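Local coordinates for protein P47 (Clostridium botulinum, PDB 6EKT) that may form part of a progenitor toxin complex that protects botulinum neurotoxin in the host gut, and has the build of a tubular lipid-binding (TULIP) protein, at residues K245-Q249 / N250-S254; S258-G261 / S262-K266; F344-S348 / T349-A353; L380-V383 / T384-I388. All blocks are in the same frame, centred on the assembly; numbering follows the deposited sequence.

Interaction 1: K245-Q249 / N250-S254; sequences KLFLQ and NMVLS
The carbonyl oxygen F247 O is gripped by two backbone amides at once, M251 N at 2.9 Å and V252 N at 3.0 Å. The V252 N-H comes in the carbonyl plane, whereas M251 N sits tilted 32° from it. One residue on, L248 O takes L253 N at 2.8 Å, again five residues ahead. This switch from i+4 to i+5 bonding is a wider, pi-type turn, and it lies at 250-252, towards the end of helix 244-252. Before it the spacing is still regular, N250 N bonding to L246 O. A water links the end of the turn, donating to Q249 O and accepting from S254 N.

The same turn brings two side chains to the F247 ring. Methyl CG2 of V252 stands over one face, 3.9 Å from the ring centroid, in a CH-pi contact. At the edge, M251 SD lies 3.9 Å from F247 CD1, a Met-aromatic contact; the bent methionine chain crosses the phenylalanine side chain at about a right angle. With CG of F247 anti to its backbone N (chi1 174°), the ring swings along the helix towards these later residues. F247 also stacks with F430, and M251 packs on F403 and L406 of helix 403-409. On another side of the helix, L248, V252 and L253 all touch I281, while Q249 and L253 run side by side, NE2 3.8 Å from CD2.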
loop_
_atom_site.group_PDB
_atom_site.type_symbol
_atom_site.label_atom_id
_atom_site.label_comp_id
_atom_site.label_asym_id
_atom_site.label_seq_id
_atom_site.Cartn_x
_atom_site.Cartn_y
_atom_site.Cartn_z
ATOM N N LYS A 245 9.314 -5.695 -3.946
ATOM C CA LYS A 245 9.329 -7.143 -4.178
ATOM C C LYS A 245 7.952 -7.676 -4.583
ATOM O O LYS A 245 7.831 -8.455 -5.549
ATOM C CB LYS A 245 9.909 -7.877 -2.954
ATOM C CG LYS A 245 9.851 -9.395 -2.986
ATOM C CD LYS A 245 10.791 -9.918 -1.919
ATOM C CE LYS A 245 10.318 -11.225 -1.329
ATOM N NZ LYS A 245 11.376 -11.668 -0.374
ATOM N N LEU A 246 6.908 -7.252 -3.868
ATOM C CA LEU A 246 5.538 -7.646 -4.260
ATOM C C LEU A 246 5.135 -7.130 -5.639
ATOM O O LEU A 246 4.433 -7.814 -6.370
ATOM C CB LEU A 246 4.523 -7.206 -3.190
ATOM C CG LEU A 246 4.495 -8.051 -1.913
ATOM C CD1 LEU A 246 3.449 -7.458 -0.951
ATOM C CD2 LEU A 246 4.176 -9.504 -2.211
ATOM N N PHE A 247 5.579 -5.920 -5.987
ATOM C CA PHE A 247 5.325 -5.320 -7.306
ATOM C C PHE A 247 5.972 -6.187 -8.412
ATOM O O PHE A 247 5.325 -6.528 -9.409
ATOM C CB PHE A 247 5.864 -3.880 -7.337
ATOM C CG PHE A 247 5.783 -3.216 -8.685
ATOM C CD1 PHE A 247 4.547 -2.895 -9.258
ATOM C CD2 PHE A 247 6.955 -2.934 -9.398
ATOM C CE1 PHE A 247 4.478 -2.293 -10.512
ATOM C CE2 PHE A 247 6.894 -2.317 -10.654
ATOM C CZ PHE A 247 5.662 -1.994 -11.207
ATOM N N LEU A 248 7.234 -6.541 -8.210
ATOM C CA LEU A 248 7.962 -7.390 -9.170
ATOM C C LEU A 248 7.295 -8.753 -9.314
ATOM O O LEU A 248 7.099 -9.216 -10.427
ATOM C CB LEU A 248 9.422 -7.550 -8.746
ATOM C CG LEU A 248 10.305 -6.309 -8.885
ATOM C CD1 LEU A 248 11.685 -6.562 -8.288
ATOM C CD2 LEU A 248 10.425 -5.870 -10.348
ATOM N N GLN A 249 6.936 -9.374 -8.191
ATOM C CA GLN A 249 6.422 -10.728 -8.175
ATOM C C GLN A 249 5.035 -10.793 -8.813
ATOM O O GLN A 249 4.779 -11.671 -9.654
ATOM C CB GLN A 249 6.381 -11.280 -6.740
ATOM C CG GLN A 249 5.791 -12.687 -6.597
ATOM C CD GLN A 249 6.597 -13.755 -7.322
ATOM O OE1 GLN A 249 7.827 -13.784 -7.246
ATOM N NE2 GLN A 249 5.899 -14.654 -7.999
ATOM N N ASN A 250 4.179 -9.825 -8.467
ATOM C CA ASN A 250 2.759 -9.905 -8.787
ATOM C C ASN A 250 2.231 -8.978 -9.848
ATOM O O ASN A 250 1.102 -9.151 -10.326
ATOM C CB ASN A 250 1.951 -9.748 -7.503
ATOM C CG ASN A 250 2.370 -10.742 -6.467
ATOM O OD1 ASN A 250 3.023 -10.384 -5.474
ATOM N ND2 ASN A 250 2.054 -12.010 -6.707
ATOM N N MET A 251 3.022 -7.999 -10.243
ATOM C CA MET A 251 2.593 -7.126 -11.325
ATOM C C MET A 251 3.526 -7.163 -12.543
ATOM O O MET A 251 3.070 -7.100 -13.699
ATOM C CB MET A 251 2.344 -5.724 -10.776
ATOM C CG MET A 251 1.159 -5.794 -9.830
ATOM S SD MET A 251 1.186 -4.652 -8.476
ATOM C CE MET A 251 0.243 -3.363 -9.263
ATOM N N VAL A 252 4.818 -7.314 -12.286
ATOM C CA VAL A 252 5.799 -7.323 -13.374
ATOM C C VAL A 252 6.058 -8.727 -13.942
ATOM O O VAL A 252 6.065 -8.884 -15.164
ATOM C CB VAL A 252 7.117 -6.628 -12.963
ATOM C CG1 VAL A 252 8.179 -6.728 -14.052
ATOM C CG2 VAL A 252 6.863 -5.158 -12.644
ATOM N N LEU A 253 6.279 -9.719 -13.075
ATOM C CA LEU A 253 6.731 -11.056 -13.513
ATOM C C LEU A 253 5.843 -11.675 -14.594
ATOM O O LEU A 253 6.363 -12.248 -15.538
ATOM C CB LEU A 253 6.903 -12.038 -12.327
ATOM C CG LEU A 253 7.695 -13.345 -12.564
ATOM C CD1 LEU A 253 9.177 -13.040 -12.814
ATOM C CD2 LEU A 253 7.548 -14.321 -11.404
ATOM N N SER A 254 4.524 -11.522 -14.473
ATOM C CA SER A 254 3.576 -12.114 -15.437
ATOM C C SER A 254 3.225 -11.224 -16.642
ATOM O O SER A 254 2.358 -11.595 -17.468
ATOM C CB SER A 254 2.293 -12.543 -14.725
ATOM O OG SER A 254 1.566 -11.390 -14.357
HETATM O O HOH W 1 3.240 -11.068 -12.047
#

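Interaction 2: S258-G261 / S262-K266; sequences SNMG and SNINK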
loop_
_atom_site.group_PDB
_atom_site.type_symbol
_atom_site.label_atom_id
_atom_site.label_comp_id
_atom_site.label_asym_id
_atom_site.label_seq_id
_atom_site.Cartn_x
_atom_site.Cartn_y
_atom_site.Cartn_z
ATOM N N SER A 258 5.128 -10.351 -22.201
ATOM C CA SER A 258 3.943 -10.214 -23.080
ATOM C C SER A 258 4.238 -9.950 -24.572
ATOM O O SER A 258 3.400 -10.285 -25.404
ATOM C CB SER A 258 2.966 -9.159 -22.550
ATOM O OG SER A 258 3.629 -7.922 -22.405
ATOM N N ASN A 259 5.394 -9.344 -24.895
ATOM C CA ASN A 259 5.785 -9.097 -26.296
ATOM C C ASN A 259 6.946 -9.992 -26.770
ATOM O O ASN A 259 7.551 -9.730 -27.815
ATOM C CB ASN A 259 6.115 -7.613 -26.532
ATOM C CG ASN A 259 4.953 -6.684 -26.194
ATOM O OD1 ASN A 259 5.093 -5.765 -25.393
ATOM N ND2 ASN A 259 3.810 -6.935 -26.777
ATOM N N MET A 260 7.199 -11.074 -26.041
ATOM C CA MET A 260 8.342 -11.948 -26.330
ATOM C C MET A 260 8.001 -13.235 -27.071
ATOM O O MET A 260 8.885 -14.062 -27.275
ATOM C CB MET A 260 9.085 -12.280 -25.040
ATOM C CG MET A 260 9.662 -11.051 -24.366
ATOM S SD MET A 260 10.690 -11.530 -22.973
ATOM C CE MET A 260 11.443 -9.951 -22.634
ATOM N N GLY A 261 6.729 -13.404 -27.439
ATOM C CA GLY A 261 6.266 -14.573 -28.199
ATOM C C GLY A 261 5.893 -15.770 -27.341
ATOM O O GLY A 261 6.098 -15.762 -26.110
ATOM N N SER A 262 5.369 -16.807 -27.996
ATOM C CA SER A 262 4.712 -17.940 -27.316
ATOM C C SER A 262 5.647 -18.832 -26.483
ATOM O O SER A 262 5.189 -19.511 -25.561
ATOM C CB SER A 262 3.904 -18.792 -28.311
ATOM O OG SER A 262 4.712 -19.338 -29.323
ATOM N N ASN A 263 6.947 -18.807 -26.791
ATOM C CA ASN A 263 7.915 -19.660 -26.098
ATOM C C ASN A 263 8.582 -19.025 -24.876
ATOM O O ASN A 263 9.300 -19.693 -24.149
ATOM C CB ASN A 263 8.941 -20.212 -27.097
ATOM C CG ASN A 263 8.331 -21.236 -28.028
ATOM O OD1 ASN A 263 7.607 -22.116 -27.591
ATOM N ND2 ASN A 263 8.637 -21.137 -29.312
ATOM N N ILE A 264 8.319 -17.745 -24.643
ATOM C CA ILE A 264 8.839 -17.036 -23.484
ATOM C C ILE A 264 7.678 -16.523 -22.620
ATOM O O ILE A 264 6.903 -15.649 -23.040
ATOM C CB ILE A 264 9.784 -15.874 -23.891
ATOM C CG1 ILE A 264 10.968 -16.412 -24.721
ATOM C CG2 ILE A 264 10.296 -15.139 -22.642
ATOM C CD1 ILE A 264 11.693 -15.329 -25.503
ATOM N N ASN A 265 7.596 -17.062 -21.408
ATOM C CA ASN A 265 6.438 -16.843 -20.518
ATOM C C ASN A 265 6.906 -16.638 -19.089
ATOM O O ASN A 265 8.105 -16.703 -18.798
ATOM C CB ASN A 265 5.452 -18.032 -20.627
ATOM C CG ASN A 265 4.999 -18.279 -22.054
ATOM O OD1 ASN A 265 4.180 -17.536 -22.585
ATOM N ND2 ASN A 265 5.570 -19.295 -22.701
ATOM N N LYS A 266 5.954 -16.383 -18.186
ATOM C CA LYS A 266 6.251 -16.118 -16.783
ATOM C C LYS A 266 7.173 -17.174 -16.170
ATOM O O LYS A 266 8.099 -16.829 -15.432
ATOM C CB LYS A 266 4.937 -16.012 -15.979
ATOM C CG LYS A 266 5.125 -15.696 -14.498
ATOM C CD LYS A 266 3.830 -15.909 -13.717
ATOM C CE LYS A 266 4.034 -15.560 -12.248
ATOM N NZ LYS A 266 2.747 -15.613 -11.482
HETATM O O HOH W 2 8.920 -16.775 -27.988
#
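M260 and I264 meet across a tight bend, their side chains crossing at a slant, with SD of the methionine 3.6 Å from CG2 of the isoleucine. M260 leaves its backbone with CG anti to the carbonyl carbon (chi1 -62°) and then runs extended, which lays the sulfur alongside CG2 of I264 and leads the terminal methyl away. In I264 the two branches divide the work: CG2, anti to the backbone N, meets the sulfur, while CD1 at the end of the other branch lies 3.6 Å from M260 O. The CB atoms of the two residues are 3.8 Å apart.

The bend itself is a type I beta turn from G261 to I264, closed by a weak bond from I264 N to G261 O of 3.3 Å. G261 enters it with positive phi (87°), a region that favours glycine. A water bridges M260 O and N263 N. Beyond the turn, the N265 amide folds back, ND2 giving a nearly straight 2.9 Å bond to S262 O from above that carbonyl's plane.

Both M260 and I264 rest on W289 and F269. With its closing bond weak, the turn probably owes much of its shape to this buried apolar pair, helped by the water and the N265 amide.

Interaction 3: F344-S348 / T349-A353; sequences FVYNS and TNKKA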
loop_
_atom_site.group_PDB
_atom_site.type_symbol
_atom_site.label_atom_id
_atom_site.label_comp_id
_atom_site.label_asym_id
_atom_site.label_seq_id
_atom_site.Cartn_x
_atom_site.Cartn_y
_atom_site.Cartn_z
ATOM N N PHE A 344 8.563 3.756 -16.291
ATOM C CA PHE A 344 7.142 3.599 -15.984
ATOM C C PHE A 344 6.366 4.869 -16.357
ATOM O O PHE A 344 6.840 5.980 -16.116
ATOM C CB PHE A 344 6.915 3.265 -14.483
ATOM C CG PHE A 344 5.443 3.131 -14.121
ATOM C CD1 PHE A 344 4.702 2.007 -14.531
ATOM C CD2 PHE A 344 4.779 4.144 -13.429
ATOM C CE1 PHE A 344 3.344 1.896 -14.224
ATOM C CE2 PHE A 344 3.419 4.034 -13.124
ATOM C CZ PHE A 344 2.700 2.914 -13.533
ATOM N N VAL A 345 5.178 4.696 -16.940
ATOM C CA VAL A 345 4.257 5.786 -17.252
ATOM C C VAL A 345 2.864 5.337 -16.839
ATOM O O VAL A 345 2.477 4.190 -17.090
ATOM C CB VAL A 345 4.207 6.125 -18.775
ATOM C CG1 VAL A 345 3.197 7.236 -19.051
ATOM C CG2 VAL A 345 5.577 6.539 -19.301
ATOM N N TYR A 346 2.135 6.248 -16.197
ATOM C CA TYR A 346 0.703 6.113 -16.004
ATOM C C TYR A 346 0.047 7.247 -16.762
ATOM O O TYR A 346 0.261 8.428 -16.456
ATOM C CB TYR A 346 0.312 6.145 -14.516
ATOM C CG TYR A 346 -1.193 6.072 -14.299
ATOM C CD1 TYR A 346 -1.919 4.938 -14.694
ATOM C CD2 TYR A 346 -1.895 7.145 -13.719
ATOM C CE1 TYR A 346 -3.289 4.854 -14.513
ATOM C CE2 TYR A 346 -3.270 7.073 -13.527
ATOM C CZ TYR A 346 -3.956 5.926 -13.924
ATOM O OH TYR A 346 -5.308 5.830 -13.746
ATOM N N ASN A 347 -0.706 6.873 -17.792
ATOM C CA ASN A 347 -1.508 7.806 -18.570
ATOM C C ASN A 347 -2.860 7.940 -17.867
ATOM O O ASN A 347 -3.644 6.985 -17.822
ATOM C CB ASN A 347 -1.673 7.268 -19.992
ATOM C CG ASN A 347 -2.464 8.195 -20.900
ATOM O OD1 ASN A 347 -3.395 8.868 -20.479
ATOM N ND2 ASN A 347 -2.109 8.192 -22.175
ATOM N N SER A 348 -3.113 9.124 -17.314
ATOM C CA SER A 348 -4.321 9.384 -16.524
ATOM C C SER A 348 -5.609 9.489 -17.358
ATOM O O SER A 348 -6.706 9.419 -16.803
ATOM C CB SER A 348 -4.132 10.634 -15.668
ATOM O OG SER A 348 -3.809 11.745 -16.486
ATOM N N THR A 349 -5.479 9.644 -18.677
ATOM C CA THR A 349 -6.651 9.759 -19.566
ATOM C C THR A 349 -7.214 8.384 -19.935
ATOM O O THR A 349 -8.394 8.110 -19.688
ATOM C CB THR A 349 -6.343 10.605 -20.822
ATOM O OG1 THR A 349 -5.676 11.806 -20.422
ATOM C CG2 THR A 349 -7.635 10.979 -21.581
ATOM N N ASN A 350 -6.365 7.521 -20.488
ATOM C CA ASN A 350 -6.793 6.184 -20.918
ATOM C C ASN A 350 -6.558 5.085 -19.876
ATOM O O ASN A 350 -6.934 3.928 -20.091
ATOM C CB ASN A 350 -6.189 5.822 -22.289
ATOM C CG ASN A 350 -4.679 5.583 -22.250
ATOM O OD1 ASN A 350 -4.041 5.549 -21.193
ATOM N ND2 ASN A 350 -4.101 5.398 -23.433
ATOM N N LYS A 351 -5.924 5.446 -18.757
ATOM C CA LYS A 351 -5.757 4.532 -17.613
ATOM C C LYS A 351 -4.801 3.371 -17.906
ATOM O O LYS A 351 -4.904 2.306 -17.298
ATOM C CB LYS A 351 -7.138 4.021 -17.113
ATOM C CG LYS A 351 -7.869 4.910 -16.103
ATOM C CD LYS A 351 -8.172 6.308 -16.618
ATOM C CE LYS A 351 -8.884 7.156 -15.580
ATOM N NZ LYS A 351 -9.088 8.497 -16.186
ATOM N N LYS A 352 -3.881 3.567 -18.848
ATOM C CA LYS A 352 -2.864 2.559 -19.119
ATOM C C LYS A 352 -1.642 2.834 -18.260
ATOM O O LYS A 352 -1.218 3.991 -18.115
ATOM C CB LYS A 352 -2.467 2.510 -20.605
ATOM C CG LYS A 352 -3.556 2.013 -21.552
ATOM C CD LYS A 352 -2.988 1.749 -22.948
ATOM C CE LYS A 352 -4.100 1.610 -23.974
ATOM N NZ LYS A 352 -3.555 1.047 -25.232
ATOM N N ALA A 353 -1.108 1.760 -17.690
ATOM C CA ALA A 353 0.141 1.769 -16.931
ATOM C C ALA A 353 1.072 0.818 -17.658
ATOM O O ALA A 353 0.747 -0.362 -17.855
ATOM C CB ALA A 353 -0.082 1.295 -15.514
#
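N347 OD1 takes two backbone amides, T349 N at 2.9 Å in the carbonyl plane and N350 N at 3.3 Å from well above it. The N347 side chain has CG anti to the backbone N (chi1 -178°), which carries the amide over the start of the turn. Close beside the first oxygen, N350 OD1 accepts from K352 N at 3.1 Å, an Asx turn; the two asparagine side chains cross at about a right angle, their amide planes 35° apart. K351 bends at chi2 and brings NZ to S348 O at 2.6 Å.

These bonds shape the connection of the beta hairpin formed by strands 329-347 and 352-368. Between the strands, N347 N bonds to K352 O at 2.9 Å; next to it Y346 and A353 form a non-hydrogen-bonded pair. Here A353 CA sends a C-H towards V345 O, and its methyl CB lies 3.7 Å from F344 CE1 and at the edge of the Y346 ring. The tyrosine reaches on along the turn, OH 3.6 Å from K351 CG. Farther out, strand 421-426 packs against both rings, V424 touching each, while N401 ND2 bonds to K351 O and the backbone of L399 pairs with that of A353.

Interaction 4: L380-V383 / T384-I388; sequences LSSV and THWSI
L380 and T384 lie one turn apart on helix 374-394, the long helix packed against the curved antiparallel sheet, in keeping with the TULIP-like build of a sheet wrapped around a long helix. T384 N, H385 N, W386 N and S387 N each bond to the carbonyl four residues back, in regular alpha-helical order; the one from W386 N to S382 O is almost straight, 177° at the hydrogen.

Two side-chain hydroxyls add to this ladder. T384 OG1 donates to L380 O at 2.7 Å, and S387 OG to V383 O at 2.8 Å. Each hydroxyl oxygen is anti to its own carbonyl carbon (chi1 -56° and -65°), which turns it back down the helix. Each of these two carbonyls is therefore held by an amide and a hydroxyl, and the two donors come from opposite faces of its plane. Both hydroxyls thus have an acceptor in their own helix; T384 OG1 also hydrogen-bonds to S334 OG on strand 329-347.

Carbon branches border these hydroxyls. L380 crosses T384 at a slant, its CD1 lying beside T384 OG1 at 3.7 Å. Apolar packing joins the helix to the sheet: L380 rests on V332 and L326, and V383 on V324 and L326, with Y299 also against V383. I388 faces strand 329-347.

H385 and W386 belong to the exposed side. The edge of the indole is turned to the S382 carbonyl, with W386 CE3 3.1 Å from S382 O.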
loop_
_atom_site.group_PDB
_atom_site.type_symbol
_atom_site.label_atom_id
_atom_site.label_comp_id
_atom_site.label_asym_id
_atom_site.label_seq_id
_atom_site.Cartn_x
_atom_site.Cartn_y
_atom_site.Cartn_z
ATOM N N LEU A 380 24.895 -12.214 -41.746
ATOM C CA LEU A 380 24.990 -12.125 -40.283
ATOM C C LEU A 380 24.802 -10.692 -39.777
ATOM O O LEU A 380 24.166 -10.474 -38.730
ATOM C CB LEU A 380 26.319 -12.698 -39.795
ATOM C CG LEU A 380 26.476 -12.868 -38.282
ATOM C CD1 LEU A 380 25.382 -13.757 -37.682
ATOM C CD2 LEU A 380 27.890 -13.399 -38.005
ATOM N N SER A 381 25.365 -9.724 -40.500
ATOM C CA SER A 381 25.217 -8.314 -40.112
ATOM C C SER A 381 23.725 -7.951 -39.983
ATOM O O SER A 381 23.274 -7.405 -38.952
ATOM C CB SER A 381 25.914 -7.438 -41.173
ATOM O OG SER A 381 25.698 -6.076 -40.917
ATOM N N SER A 382 22.961 -8.303 -41.006
ATOM C CA SER A 382 21.510 -8.021 -41.017
ATOM C C SER A 382 20.761 -8.784 -39.928
ATOM O O SER A 382 19.939 -8.199 -39.206
ATOM C CB SER A 382 20.913 -8.303 -42.405
ATOM O OG SER A 382 21.330 -7.268 -43.304
ATOM N N VAL A 383 21.058 -10.077 -39.789
ATOM C CA VAL A 383 20.365 -10.914 -38.804
ATOM C C VAL A 383 20.617 -10.378 -37.394
ATOM O O VAL A 383 19.691 -10.319 -36.569
ATOM C CB VAL A 383 20.753 -12.425 -38.928
ATOM C CG1 VAL A 383 20.188 -13.259 -37.764
ATOM C CG2 VAL A 383 20.222 -13.000 -40.234
ATOM N N THR A 384 21.859 -9.966 -37.129
ATOM C CA THR A 384 22.252 -9.474 -35.790
ATOM C C THR A 384 21.534 -8.163 -35.468
ATOM O O THR A 384 20.968 -8.020 -34.382
ATOM C CB THR A 384 23.778 -9.330 -35.691
ATOM O OG1 THR A 384 24.383 -10.592 -36.012
ATOM C CG2 THR A 384 24.203 -8.897 -34.273
ATOM N N HIS A 385 21.515 -7.244 -36.433
ATOM C CA HIS A 385 20.787 -5.996 -36.331
ATOM C C HIS A 385 19.292 -6.207 -36.098
ATOM O O HIS A 385 18.757 -5.642 -35.138
ATOM C CB HIS A 385 21.007 -5.128 -37.577
ATOM C CG HIS A 385 20.320 -3.802 -37.508
ATOM N ND1 HIS A 385 20.696 -2.812 -36.626
ATOM C CD2 HIS A 385 19.268 -3.307 -38.202
ATOM C CE1 HIS A 385 19.906 -1.761 -36.786
ATOM N NE2 HIS A 385 19.037 -2.033 -37.743
ATOM N N TRP A 386 18.632 -7.016 -36.939
ATOM C CA TRP A 386 17.196 -7.328 -36.748
ATOM C C TRP A 386 16.908 -7.965 -35.379
ATOM O O TRP A 386 15.909 -7.633 -34.706
ATOM C CB TRP A 386 16.685 -8.249 -37.866
ATOM C CG TRP A 386 15.950 -7.553 -38.975
ATOM C CD1 TRP A 386 14.614 -7.676 -39.267
ATOM C CD2 TRP A 386 16.493 -6.667 -39.960
ATOM N NE1 TRP A 386 14.296 -6.903 -40.354
ATOM C CE2 TRP A 386 15.426 -6.272 -40.797
ATOM C CE3 TRP A 386 17.774 -6.147 -40.207
ATOM C CZ2 TRP A 386 15.597 -5.382 -41.878
ATOM C CZ3 TRP A 386 17.944 -5.260 -41.293
ATOM C CH2 TRP A 386 16.858 -4.892 -42.106
ATOM N N SER A 387 17.783 -8.869 -34.955
ATOM C CA SER A 387 17.612 -9.545 -33.651
ATOM C C SER A 387 17.671 -8.543 -32.488
ATOM O O SER A 387 16.819 -8.552 -31.577
ATOM C CB SER A 387 18.684 -10.632 -33.456
ATOM O OG SER A 387 18.541 -11.669 -34.408
ATOM N N ILE A 388 18.702 -7.697 -32.501
ATOM C CA ILE A 388 18.868 -6.690 -31.448
ATOM C C ILE A 388 17.678 -5.717 -31.447
ATOM O O ILE A 388 17.074 -5.474 -30.377
ATOM C CB ILE A 388 20.229 -5.931 -31.587
ATOM C CG1 ILE A 388 21.396 -6.856 -31.186
ATOM C CG2 ILE A 388 20.232 -4.673 -30.705
ATOM C CD1 ILE A 388 22.781 -6.336 -31.570
#

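Interaction 1 is the buried one, interaction 3 lies at the surface, and interactions 2 and 4 are partly buried. Interactions 1 and 4 are both turns of helix, but 245-254 departs from regular alpha bonding and gathers apolar groups round a ring, whereas 380-388 stays regular and adds a hydroxyl bond to two of its carbonyls. Interactions 2 and 3 reverse the chain without helix: one leans on a methionine-isoleucine pair, the other on asparagine and lysine side chains. Interactions 1 and 2 touch, K266 packing on L253 and S254, and share F269 and the strand 279-288 as neighbours. Strands 329-347 and 352-368, joined at interaction 3, also pack against helix 374-394, although the centres of interactions 3 and 4 are about 33 Å apart.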